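Local coordinates for protein transcriptional regulator URE2 (Saccharomyces cerevisiae, PDB 1K0D) that represses genes for the use of poor nitrogen sources by holding GATA activators in the cytoplasm, and reduces peroxides with glutathione through its GST-like region, at residues Pro60-Val65 against Val71-Asp76; Ser6-Phe11 against Thr21-Arg26; Asp80-Trp85 against Leu91-Asn96. All blocks are in the same frame, centred on the assembly; numbering follows the deposited sequence.

Contact 1 of 3, residues Pro60-Val65 against Val71-Asp76; sequences PEFVSV and VPALID. With GSH (glutathione), chain F.
The short helix Pro60-Val65 passes across the strand Ala73-Asp76 almost perpendicularly, at 83°, with the two axes 9.7 Å apart and Val65 lying nearest Ala73 in the backbone. Three side chains of the strand segment and two of the helix fill the gap, all of them apolar and buried. Val65 points toward the strand and uses both of its methyls: CG1 lies against two neighbours, CB of Ala73 at 3.9 Å and CG1 of Ile75 at 4.0 Å, while CG2 meets the terminal CD1 of Ile75 at 4.0 Å. The Val65 and Ile75 side chains lie roughly perpendicular to each other. Phe62 leaves the helix at a slant, yet with CG anti to the backbone N (chi1 -178°) its ring is carried out toward the strand. There CE1 touches CB of Ala73 at 3.9 Å and CZ comes up to CG1 of Val71; Ala73 CB and Val71 CG1 both lie obliquely to the ring. Ala73 is thus shared, its single methyl lying against both helix residues.

This is the thioredoxin-like N-terminal domain of the GST fold, in which a cis-proline just before the third strand of the sheet exposes a backbone edge to glutathione. Here the cis peptide lies between Val71 and Pro72. Val71 grips the tripeptide by both of its main-chain polar atoms: its N donates to O2 of the ligand over 3.0 Å in a nearly straight bond (177°), and its O accepts from ligand N2. The CG2 methyl of Val71 packs against O2 of the ligand, while CG1 is turned to Phe62. Away from the strand contact, Val63 packs on Met167 of the second subunit.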
loop_
_atom_site.group_PDB
_atom_site.type_symbol
_atom_site.label_atom_id
_atom_site.label_comp_id
_atom_site.label_asym_id
_atom_site.label_seq_id
_atom_site.Cartn_x
_atom_site.Cartn_y
_atom_site.Cartn_z
ATOM N N PRO B 60 -4.061 -0.824 -24.997
ATOM C CA PRO B 60 -3.310 0.417 -24.792
ATOM C C PRO B 60 -4.107 1.458 -24.013
ATOM O O PRO B 60 -3.540 2.274 -23.288
ATOM C CB PRO B 60 -3.000 0.862 -26.218
ATOM C CG PRO B 60 -2.772 -0.446 -26.906
ATOM C CD PRO B 60 -3.928 -1.287 -26.392
ATOM N N GLU B 61 -5.427 1.414 -24.165
ATOM C CA GLU B 61 -6.314 2.343 -23.478
ATOM C C GLU B 61 -6.289 2.130 -21.966
ATOM O O GLU B 61 -6.280 3.092 -21.200
ATOM C CB GLU B 61 -7.752 2.184 -23.984
ATOM C CG GLU B 61 -7.964 2.505 -25.463
ATOM C CD GLU B 61 -7.567 1.364 -26.391
ATOM O OE1 GLU B 61 -7.753 1.510 -27.620
ATOM O OE2 GLU B 61 -7.076 0.324 -25.900
ATOM N N PHE B 62 -6.278 0.871 -21.539
ATOM C CA PHE B 62 -6.269 0.559 -20.115
ATOM C C PHE B 62 -4.900 0.762 -19.475
ATOM O O PHE B 62 -4.801 1.307 -18.377
ATOM C CB PHE B 62 -6.729 -0.882 -19.869
ATOM C CG PHE B 62 -6.781 -1.254 -18.415
ATOM C CD1 PHE B 62 -7.635 -0.583 -17.542
ATOM C CD2 PHE B 62 -5.948 -2.242 -17.908
ATOM C CE1 PHE B 62 -7.653 -0.887 -16.184
ATOM C CE2 PHE B 62 -5.955 -2.555 -16.555
ATOM C CZ PHE B 62 -6.811 -1.874 -15.688
ATOM N N VAL B 63 -3.847 0.314 -20.154
ATOM C CA VAL B 63 -2.497 0.469 -19.624
ATOM C C VAL B 63 -2.226 1.948 -19.356
ATOM O O VAL B 63 -1.411 2.293 -18.504
ATOM C CB VAL B 63 -1.441 -0.077 -20.602
ATOM C CG1 VAL B 63 -0.042 0.163 -20.053
ATOM C CG2 VAL B 63 -1.666 -1.561 -20.813
ATOM N N SER B 64 -2.929 2.812 -20.085
ATOM C CA SER B 64 -2.790 4.257 -19.931
ATOM C C SER B 64 -3.480 4.726 -18.655
ATOM O O SER B 64 -3.092 5.728 -18.060
ATOM C CB SER B 64 -3.399 4.976 -21.135
ATOM O OG SER B 64 -2.728 4.612 -22.329
ATOM N N VAL B 65 -4.516 4.002 -18.245
ATOM C CA VAL B 65 -5.237 4.341 -17.025
ATOM C C VAL B 65 -4.429 3.790 -15.851
ATOM O O VAL B 65 -4.207 4.480 -14.862
ATOM C CB VAL B 65 -6.654 3.720 -17.028
ATOM C CG1 VAL B 65 -7.362 4.000 -15.709
ATOM C CG2 VAL B 65 -7.457 4.287 -18.188
ATOM N N VAL B 71 -6.250 -4.531 -11.833
ATOM C CA VAL B 71 -7.462 -3.904 -11.329
ATOM C C VAL B 71 -7.362 -3.876 -9.808
ATOM O O VAL B 71 -6.693 -4.718 -9.207
ATOM C CB VAL B 71 -8.735 -4.675 -11.753
ATOM C CG1 VAL B 71 -9.026 -4.432 -13.230
ATOM C CG2 VAL B 71 -8.560 -6.154 -11.485
ATOM N N PRO B 72 -8.035 -2.917 -9.164
ATOM C CA PRO B 72 -8.867 -1.891 -9.793
ATOM C C PRO B 72 -8.132 -0.633 -10.242
ATOM O O PRO B 72 -6.990 -0.376 -9.860
ATOM C CB PRO B 72 -9.864 -1.568 -8.698
ATOM C CG PRO B 72 -8.956 -1.564 -7.481
ATOM C CD PRO B 72 -8.111 -2.817 -7.693
ATOM N N ALA B 73 -8.822 0.148 -11.059
ATOM C CA ALA B 73 -8.332 1.427 -11.546
ATOM C C ALA B 73 -9.615 2.242 -11.581
ATOM O O ALA B 73 -10.682 1.713 -11.913
ATOM C CB ALA B 73 -7.737 1.296 -12.942
ATOM N N LEU B 74 -9.524 3.511 -11.217
ATOM C CA LEU B 74 -10.701 4.360 -11.196
ATOM C C LEU B 74 -10.503 5.609 -12.031
ATOM O O LEU B 74 -9.426 6.199 -12.038
ATOM C CB LEU B 74 -11.025 4.786 -9.765
ATOM C CG LEU B 74 -12.286 5.632 -9.640
ATOM C CD1 LEU B 74 -13.498 4.711 -9.795
ATOM C CD2 LEU B 74 -12.324 6.346 -8.292
ATOM N N ILE B 75 -11.542 6.014 -12.743
ATOM C CA ILE B 75 -11.443 7.223 -13.523
ATOM C C ILE B 75 -12.387 8.244 -12.901
ATOM O O ILE B 75 -13.591 8.012 -12.794
ATOM C CB ILE B 75 -11.805 6.987 -15.005
ATOM C CG1 ILE B 75 -10.835 5.975 -15.623
ATOM C CG2 ILE B 75 -11.715 8.295 -15.769
ATOM C CD1 ILE B 75 -10.982 5.809 -17.136
ATOM N N ASP B 76 -11.817 9.359 -12.459
ATOM C CA ASP B 76 -12.587 10.430 -11.851
ATOM C C ASP B 76 -12.897 11.411 -12.987
ATOM O O ASP B 76 -12.156 12.367 -13.205
ATOM C CB ASP B 76 -11.745 11.109 -10.767
ATOM C CG ASP B 76 -12.528 12.141 -9.977
ATOM O OD1 ASP B 76 -13.374 12.831 -10.585
ATOM O OD2 ASP B 76 -12.284 12.275 -8.753
HETATM N N1 GSH F . -1.957 -3.856 -4.714
HETATM C CA1 GSH F . -3.032 -3.788 -5.715
HETATM C C1 GSH F . -4.285 -3.001 -5.222
HETATM O O11 GSH F . -4.550 -2.994 -4.009
HETATM O O12 GSH F . -4.995 -2.386 -6.138
HETATM C CB1 GSH F . -3.419 -5.234 -6.140
HETATM C CG1 GSH F . -3.828 -5.306 -7.642
HETATM C CD1 GSH F . -4.189 -6.776 -8.017
HETATM O OE1 GSH F . -3.395 -7.704 -7.786
HETATM N N2 GSH F . -5.393 -6.933 -8.605
HETATM C CA2 GSH F . -5.871 -8.268 -9.032
HETATM C C2 GSH F . -5.674 -8.425 -10.562
HETATM O O2 GSH F . -5.682 -7.450 -11.326
HETATM C CB2 GSH F . -7.376 -8.419 -8.717
HETATM S SG2 GSH F . -7.730 -8.561 -6.926
HETATM N N3 GSH F . -5.494 -9.699 -11.021
HETATM C CA3 GSH F . -5.294 -10.045 -12.451
HETATM C C3 GSH F . -3.829 -10.411 -12.718
HETATM O O31 GSH F . -3.545 -10.726 -13.887
HETATM O O32 GSH F . -3.003 -10.380 -11.768
#

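Contact 2 of 3, residues Ser6-Phe11 against Thr21-Arg26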
loop_
_atom_site.group_PDB
_atom_site.type_symbol
_atom_site.label_atom_id
_atom_site.label_comp_id
_atom_site.label_asym_id
_atom_site.label_seq_id
_atom_site.Cartn_x
_atom_site.Cartn_y
_atom_site.Cartn_z
ATOM N N SER B 6 -11.528 -3.541 -28.569
ATOM C CA SER B 6 -12.565 -2.679 -29.202
ATOM C C SER B 6 -13.606 -2.239 -28.175
ATOM O O SER B 6 -14.025 -1.081 -28.157
ATOM C CB SER B 6 -13.247 -3.433 -30.345
ATOM O OG SER B 6 -13.832 -4.639 -29.885
ATOM N N ARG B 7 -14.023 -3.172 -27.327
ATOM C CA ARG B 7 -15.004 -2.885 -26.285
ATOM C C ARG B 7 -14.518 -1.734 -25.410
ATOM O O ARG B 7 -15.194 -0.715 -25.269
ATOM C CB ARG B 7 -15.219 -4.126 -25.420
ATOM C CG ARG B 7 -15.940 -3.865 -24.105
ATOM C CD ARG B 7 -15.723 -5.029 -23.154
ATOM N NE ARG B 7 -16.289 -4.796 -21.830
ATOM C CZ ARG B 7 -16.095 -5.600 -20.787
ATOM N NH1 ARG B 7 -15.346 -6.688 -20.914
ATOM N NH2 ARG B 7 -16.652 -5.319 -19.618
ATOM N N ILE B 8 -13.339 -1.912 -24.823
ATOM C CA ILE B 8 -12.744 -0.902 -23.957
ATOM C C ILE B 8 -12.299 0.293 -24.793
ATOM O O ILE B 8 -12.299 1.431 -24.320
ATOM C CB ILE B 8 -11.516 -1.463 -23.206
ATOM C CG1 ILE B 8 -11.866 -2.801 -22.548
ATOM C CG2 ILE B 8 -11.051 -0.468 -22.155
ATOM C CD1 ILE B 8 -12.996 -2.730 -21.540
ATOM N N THR B 9 -11.924 0.024 -26.040
ATOM C CA THR B 9 -11.478 1.070 -26.951
ATOM C C THR B 9 -12.614 2.052 -27.207
ATOM O O THR B 9 -12.409 3.266 -27.228
ATOM C CB THR B 9 -11.020 0.479 -28.302
ATOM O OG1 THR B 9 -9.965 -0.465 -28.080
ATOM C CG2 THR B 9 -10.518 1.582 -29.220
ATOM N N LYS B 10 -13.815 1.515 -27.397
ATOM C CA LYS B 10 -14.980 2.346 -27.650
ATOM C C LYS B 10 -15.245 3.251 -26.451
ATOM O O LYS B 10 -15.547 4.434 -26.615
ATOM C CB LYS B 10 -16.209 1.474 -27.924
ATOM C CG LYS B 10 -17.367 2.230 -28.561
ATOM C CD LYS B 10 -18.535 1.308 -28.882
ATOM C CE LYS B 10 -19.572 2.008 -29.749
ATOM N NZ LYS B 10 -20.090 3.250 -29.112
ATOM N N PHE B 11 -15.123 2.694 -25.248
ATOM C CA PHE B 11 -15.352 3.460 -24.027
ATOM C C PHE B 11 -14.494 4.714 -23.983
ATOM O O PHE B 11 -14.977 5.789 -23.627
ATOM C CB PHE B 11 -15.055 2.617 -22.782
ATOM C CG PHE B 11 -15.133 3.397 -21.493
ATOM C CD1 PHE B 11 -16.354 3.878 -21.029
ATOM C CD2 PHE B 11 -13.981 3.679 -20.766
ATOM C CE1 PHE B 11 -16.427 4.632 -19.857
ATOM C CE2 PHE B 11 -14.044 4.432 -19.594
ATOM C CZ PHE B 11 -15.269 4.911 -19.140
ATOM N N THR B 21 -15.909 5.791 -13.199
ATOM C CA THR B 21 -15.938 4.525 -13.908
ATOM C C THR B 21 -14.928 3.653 -13.181
ATOM O O THR B 21 -13.770 4.041 -12.999
ATOM C CB THR B 21 -15.507 4.672 -15.386
ATOM O OG1 THR B 21 -16.395 5.575 -16.061
ATOM C CG2 THR B 21 -15.538 3.320 -16.086
ATOM N N LEU B 22 -15.365 2.483 -12.749
ATOM C CA LEU B 22 -14.477 1.580 -12.038
ATOM C C LEU B 22 -14.130 0.359 -12.871
ATOM O O LEU B 22 -15.019 -0.337 -13.360
ATOM C CB LEU B 22 -15.123 1.130 -10.727
ATOM C CG LEU B 22 -14.434 -0.015 -9.975
ATOM C CD1 LEU B 22 -13.059 0.441 -9.488
ATOM C CD2 LEU B 22 -15.307 -0.453 -8.791
ATOM N N PHE B 23 -12.837 0.113 -13.049
ATOM C CA PHE B 23 -12.393 -1.065 -13.778
ATOM C C PHE B 23 -12.081 -2.113 -12.735
ATOM O O PHE B 23 -11.348 -1.848 -11.790
ATOM C CB PHE B 23 -11.152 -0.768 -14.606
ATOM C CG PHE B 23 -11.423 0.102 -15.784
ATOM C CD1 PHE B 23 -11.334 1.482 -15.679
ATOM C CD2 PHE B 23 -11.787 -0.459 -17.002
ATOM C CE1 PHE B 23 -11.601 2.298 -16.776
ATOM C CE2 PHE B 23 -12.057 0.343 -18.100
ATOM C CZ PHE B 23 -11.962 1.728 -17.988
ATOM N N SER B 24 -12.644 -3.303 -12.906
ATOM C CA SER B 24 -12.445 -4.378 -11.945
ATOM C C SER B 24 -12.602 -5.741 -12.615
ATOM O O SER B 24 -12.495 -5.867 -13.836
ATOM C CB SER B 24 -13.476 -4.231 -10.820
ATOM O OG SER B 24 -13.324 -5.242 -9.839
ATOM N N HIS B 25 -12.842 -6.758 -11.795
ATOM C CA HIS B 25 -13.056 -8.118 -12.271
ATOM C C HIS B 25 -14.082 -8.740 -11.331
ATOM O O HIS B 25 -14.043 -8.503 -10.126
ATOM C CB HIS B 25 -11.750 -8.913 -12.246
ATOM C CG HIS B 25 -11.857 -10.260 -12.888
ATOM N ND1 HIS B 25 -12.501 -11.321 -12.289
ATOM C CD2 HIS B 25 -11.419 -10.712 -14.088
ATOM C CE1 HIS B 25 -12.454 -12.370 -13.093
ATOM N NE2 HIS B 25 -11.804 -12.027 -14.191
ATOM N N ARG B 26 -14.996 -9.532 -11.879
ATOM C CA ARG B 26 -16.055 -10.140 -11.080
ATOM C C ARG B 26 -15.625 -10.844 -9.802
ATOM O O ARG B 26 -16.411 -10.950 -8.869
ATOM C CB ARG B 26 -16.891 -11.085 -11.952
ATOM C CG ARG B 26 -17.687 -10.340 -13.026
ATOM C CD ARG B 26 -18.592 -11.256 -13.838
ATOM N NE ARG B 26 -19.328 -10.515 -14.862
ATOM C CZ ARG B 26 -18.796 -10.063 -15.995
ATOM N NH1 ARG B 26 -19.546 -9.391 -16.859
ATOM N NH2 ARG B 26 -17.520 -10.296 -16.275
#
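Phe11 reaches out from the helix Arg7-Phe11 to meet Thr21 and Phe23, two residues of the strand Thr21-Ser24 that lie on the same side of the sheet. Helix and strand run nearly antiparallel, at 161°, but their axes are 13.0 Å apart, and the span is bridged largely by the aromatic rings. Phe11 and Thr21 run head-on toward each other. The ring offers its far end, and Thr21 OG1 sits at its edge, close to the ring plane, 3.3 Å from CZ; the threonine methyl CG2 stands 3.5 Å from the same carbon. The hydroxyl is not left to the hydrocarbon, for it is hydrogen-bonded to NE2 of His77.

Against Phe23 the geometry differs. The two rings are steeply inclined, with planes at 77° and centroids 5.9 Å apart, but the approach is oblique and amounts to neither a stack nor a T-shaped pair. What touches is the outer end of Phe23: its CZ lies 3.8 Å from CE2 of Phe11. The Phe23 ring gets there because CG is anti to its own carbonyl carbon (chi1 -71°), which swings it from the strand toward the helix. Ile8, one turn before Phe11, adds a lighter touch as its CG2 methyl approaches CE2 of Phe23 at 4.3 Å.

The arrangement fastens the N-terminal helix of this region to the first strand of the thioredoxin-like sheet. That strand is hydrogen-bonded on one flank to strand 45-49 and on the other to strand 73-76, while Phe23 also meets the ring of Phe62 from helix 60-65. Arg7 ties the helix to the neighbouring loop through a salt bridge with Glu56.

Contact 3 of 3, residues Asp80-Trp85 against Leu91-Asn96; sequences DNLSIW and LLHLVN
His93 has the largest share of this contact: its imidazole is inserted between the helix Leu91-Asn96 and the strand Leu82-Trp85 and meets two strand side chains, Ile84 and Leu82. A chi1 of -176° carries the imidazole away from the main-chain nitrogen toward the sheet. Ile84, whose side chain lies roughly perpendicular to that of His93, lays its CD1 methyl over one ring face. The methyl stands 4.0 Å from the ring centroid and 15° off the normal, a CH-pi contact displaced toward the rim, where ND1 is nearest at 3.9 Å. The inner CG1 of the isoleucine follows at 4.1 Å from CG of His93, so the chain runs across the imidazole and does not merely touch it with its end.

Leu82 extends head-on toward His93 and comes to the same side of the ring as Ile84, beyond its NE2 end. Its CD2 methyl lies obliquely to the imidazole, 3.8 Å from NE2. As modelled, neither ND1 nor NE2 has a hydrogen-bonding partner. Asp76, salt-bridged to Lys97, packs on the ring with OD2 unusually close to CE1, so the ring orientation is doubtful. The dimer partner closes in as well: Ser116 of the second subunit packs on both Leu82 and His93.

Strand 82-85 is an outer strand of the four-stranded thioredoxin-like sheet, paired to strand 73-76 by backbone bonds of Leu82 with Asp76 and of Ile84 with Leu74; Asn81 and Leu82 both face Asp76 in a G1 beta bulge. The contact packs this outer strand against helix 87-102, which follows it in the chain. On the helix's other sides Leu91 and Leu94 pack on helix 29-40, and Leu92 on helix 112-142.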
loop_
_atom_site.group_PDB
_atom_site.type_symbol
_atom_site.label_atom_id
_atom_site.label_comp_id
_atom_site.label_asym_id
_atom_site.label_seq_id
_atom_site.Cartn_x
_atom_site.Cartn_y
_atom_site.Cartn_z
ATOM N N ASP B 80 -11.205 15.892 -14.983
ATOM C CA ASP B 80 -10.585 15.749 -16.296
ATOM C C ASP B 80 -10.129 14.322 -16.570
ATOM O O ASP B 80 -9.037 14.089 -17.086
ATOM C CB ASP B 80 -9.397 16.705 -16.426
ATOM C CG ASP B 80 -8.911 16.833 -17.859
ATOM O OD1 ASP B 80 -7.903 17.539 -18.089
ATOM O OD2 ASP B 80 -9.543 16.232 -18.757
ATOM N N ASN B 81 -10.983 13.368 -16.228
ATOM C CA ASN B 81 -10.680 11.962 -16.433
ATOM C C ASN B 81 -9.382 11.554 -15.754
ATOM O O ASN B 81 -8.566 10.846 -16.337
ATOM C CB ASN B 81 -10.610 11.643 -17.925
ATOM C CG ASN B 81 -11.953 11.788 -18.612
ATOM O OD1 ASN B 81 -12.949 11.222 -18.170
ATOM N ND2 ASN B 81 -11.984 12.542 -19.703
ATOM N N LEU B 82 -9.197 12.014 -14.521
ATOM C CA LEU B 82 -8.009 11.668 -13.747
ATOM C C LEU B 82 -8.093 10.182 -13.451
ATOM O O LEU B 82 -9.145 9.678 -13.058
ATOM C CB LEU B 82 -7.978 12.425 -12.416
ATOM C CG LEU B 82 -6.904 11.962 -11.422
ATOM C CD1 LEU B 82 -5.524 12.354 -11.946
ATOM C CD2 LEU B 82 -7.153 12.589 -10.061
ATOM N N SER B 83 -6.985 9.482 -13.635
ATOM C CA SER B 83 -6.952 8.054 -13.378
ATOM C C SER B 83 -6.176 7.716 -12.102
ATOM O O SER B 83 -5.032 8.142 -11.927
ATOM C CB SER B 83 -6.317 7.335 -14.567
ATOM O OG SER B 83 -6.075 5.978 -14.246
ATOM N N ILE B 84 -6.803 6.966 -11.203
ATOM C CA ILE B 84 -6.132 6.554 -9.975
ATOM C C ILE B 84 -6.116 5.026 -9.940
ATOM O O ILE B 84 -7.151 4.383 -10.135
ATOM C CB ILE B 84 -6.848 7.065 -8.699
ATOM C CG1 ILE B 84 -7.162 8.561 -8.806
ATOM C CG2 ILE B 84 -5.951 6.846 -7.491
ATOM C CD1 ILE B 84 -8.509 8.878 -9.450
ATOM N N TRP B 85 -4.941 4.445 -9.720
ATOM C CA TRP B 85 -4.810 2.994 -9.658
ATOM C C TRP B 85 -4.242 2.633 -8.287
ATOM O O TRP B 85 -3.688 3.495 -7.609
ATOM C CB TRP B 85 -3.924 2.484 -10.801
ATOM C CG TRP B 85 -2.665 3.256 -10.986
ATOM C CD1 TRP B 85 -2.545 4.537 -11.441
ATOM C CD2 TRP B 85 -1.340 2.801 -10.710
ATOM N NE1 TRP B 85 -1.221 4.910 -11.466
ATOM C CE2 TRP B 85 -0.460 3.861 -11.023
ATOM C CE3 TRP B 85 -0.807 1.596 -10.228
ATOM C CZ2 TRP B 85 0.927 3.756 -10.869
ATOM C CZ3 TRP B 85 0.575 1.489 -10.077
ATOM C CH2 TRP B 85 1.424 2.565 -10.397
ATOM N N LEU B 91 -8.880 4.686 -2.389
ATOM C CA LEU B 91 -9.604 4.969 -1.149
ATOM C C LEU B 91 -9.250 6.330 -0.581
ATOM O O LEU B 91 -10.143 7.095 -0.192
ATOM C CB LEU B 91 -9.344 3.897 -0.079
ATOM C CG LEU B 91 -9.807 2.467 -0.375
ATOM C CD1 LEU B 91 -9.951 1.697 0.936
ATOM C CD2 LEU B 91 -11.126 2.494 -1.131
ATOM N N LEU B 92 -7.954 6.637 -0.531
ATOM C CA LEU B 92 -7.526 7.927 -0.009
ATOM C C LEU B 92 -8.043 9.052 -0.901
ATOM O O LEU B 92 -8.392 10.122 -0.423
ATOM C CB LEU B 92 -5.996 7.998 0.107
ATOM C CG LEU B 92 -5.378 7.141 1.220
ATOM C CD1 LEU B 92 -3.882 7.425 1.304
ATOM C CD2 LEU B 92 -6.054 7.453 2.568
ATOM N N HIS B 93 -8.104 8.811 -2.200
ATOM C CA HIS B 93 -8.603 9.841 -3.097
ATOM C C HIS B 93 -10.083 10.101 -2.801
ATOM O O HIS B 93 -10.524 11.246 -2.729
ATOM C CB HIS B 93 -8.433 9.411 -4.551
ATOM C CG HIS B 93 -8.847 10.460 -5.534
ATOM N ND1 HIS B 93 -10.048 10.418 -6.208
ATOM C CD2 HIS B 93 -8.232 11.598 -5.929
ATOM C CE1 HIS B 93 -10.154 11.486 -6.978
ATOM N NE2 HIS B 93 -9.066 12.218 -6.826
ATOM N N LEU B 94 -10.841 9.024 -2.615
ATOM C CA LEU B 94 -12.269 9.143 -2.336
ATOM C C LEU B 94 -12.611 9.844 -1.020
ATOM O O LEU B 94 -13.449 10.752 -1.005
ATOM C CB LEU B 94 -12.933 7.765 -2.379
ATOM C CG LEU B 94 -12.896 7.124 -3.772
ATOM C CD1 LEU B 94 -13.641 5.797 -3.743
ATOM C CD2 LEU B 94 -13.536 8.065 -4.782
ATOM N N VAL B 95 -11.975 9.456 0.083
ATOM C CA VAL B 95 -12.298 10.110 1.343
ATOM C C VAL B 95 -11.787 11.549 1.377
ATOM O O VAL B 95 -12.430 12.418 1.964
ATOM C CB VAL B 95 -11.768 9.319 2.561
ATOM C CG1 VAL B 95 -12.379 7.927 2.555
ATOM C CG2 VAL B 95 -10.250 9.253 2.546
ATOM N N ASN B 96 -10.650 11.809 0.730
ATOM C CA ASN B 96 -10.111 13.170 0.687
ATOM C C ASN B 96 -11.078 14.072 -0.072
ATOM O O ASN B 96 -11.385 15.179 0.371
ATOM C CB ASN B 96 -8.738 13.197 0.005
ATOM C CG ASN B 96 -7.598 13.041 0.991
ATOM O OD1 ASN B 96 -7.248 13.983 1.705
ATOM N ND2 ASN B 96 -7.023 11.847 1.050
#

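Overall arrangement
All three contacts reach the sheet of the N-terminal domain, and they illustrate how one sheet can be packed on both faces. Contacts 1 and 2, their centres about 8 Å apart, join through paired strands: Phe23 N lies 2.9 Å from Ala73 O. Contact 3, centred about 12 Å from contact 1, continues the sheet on the other flank of strand 73-76, and Ser83 OG is hydrogen-bonded to Val65 O. Contacts 2 and 3 do not touch. Glutathione is bound directly by Val71 of contact 1, whereas the side chains of Phe23 and Ile84 remain about 9 Å from it. Glu86 and Ser87, immediately after Asp80-Trp85, add further hydrogen bonds to the ligand.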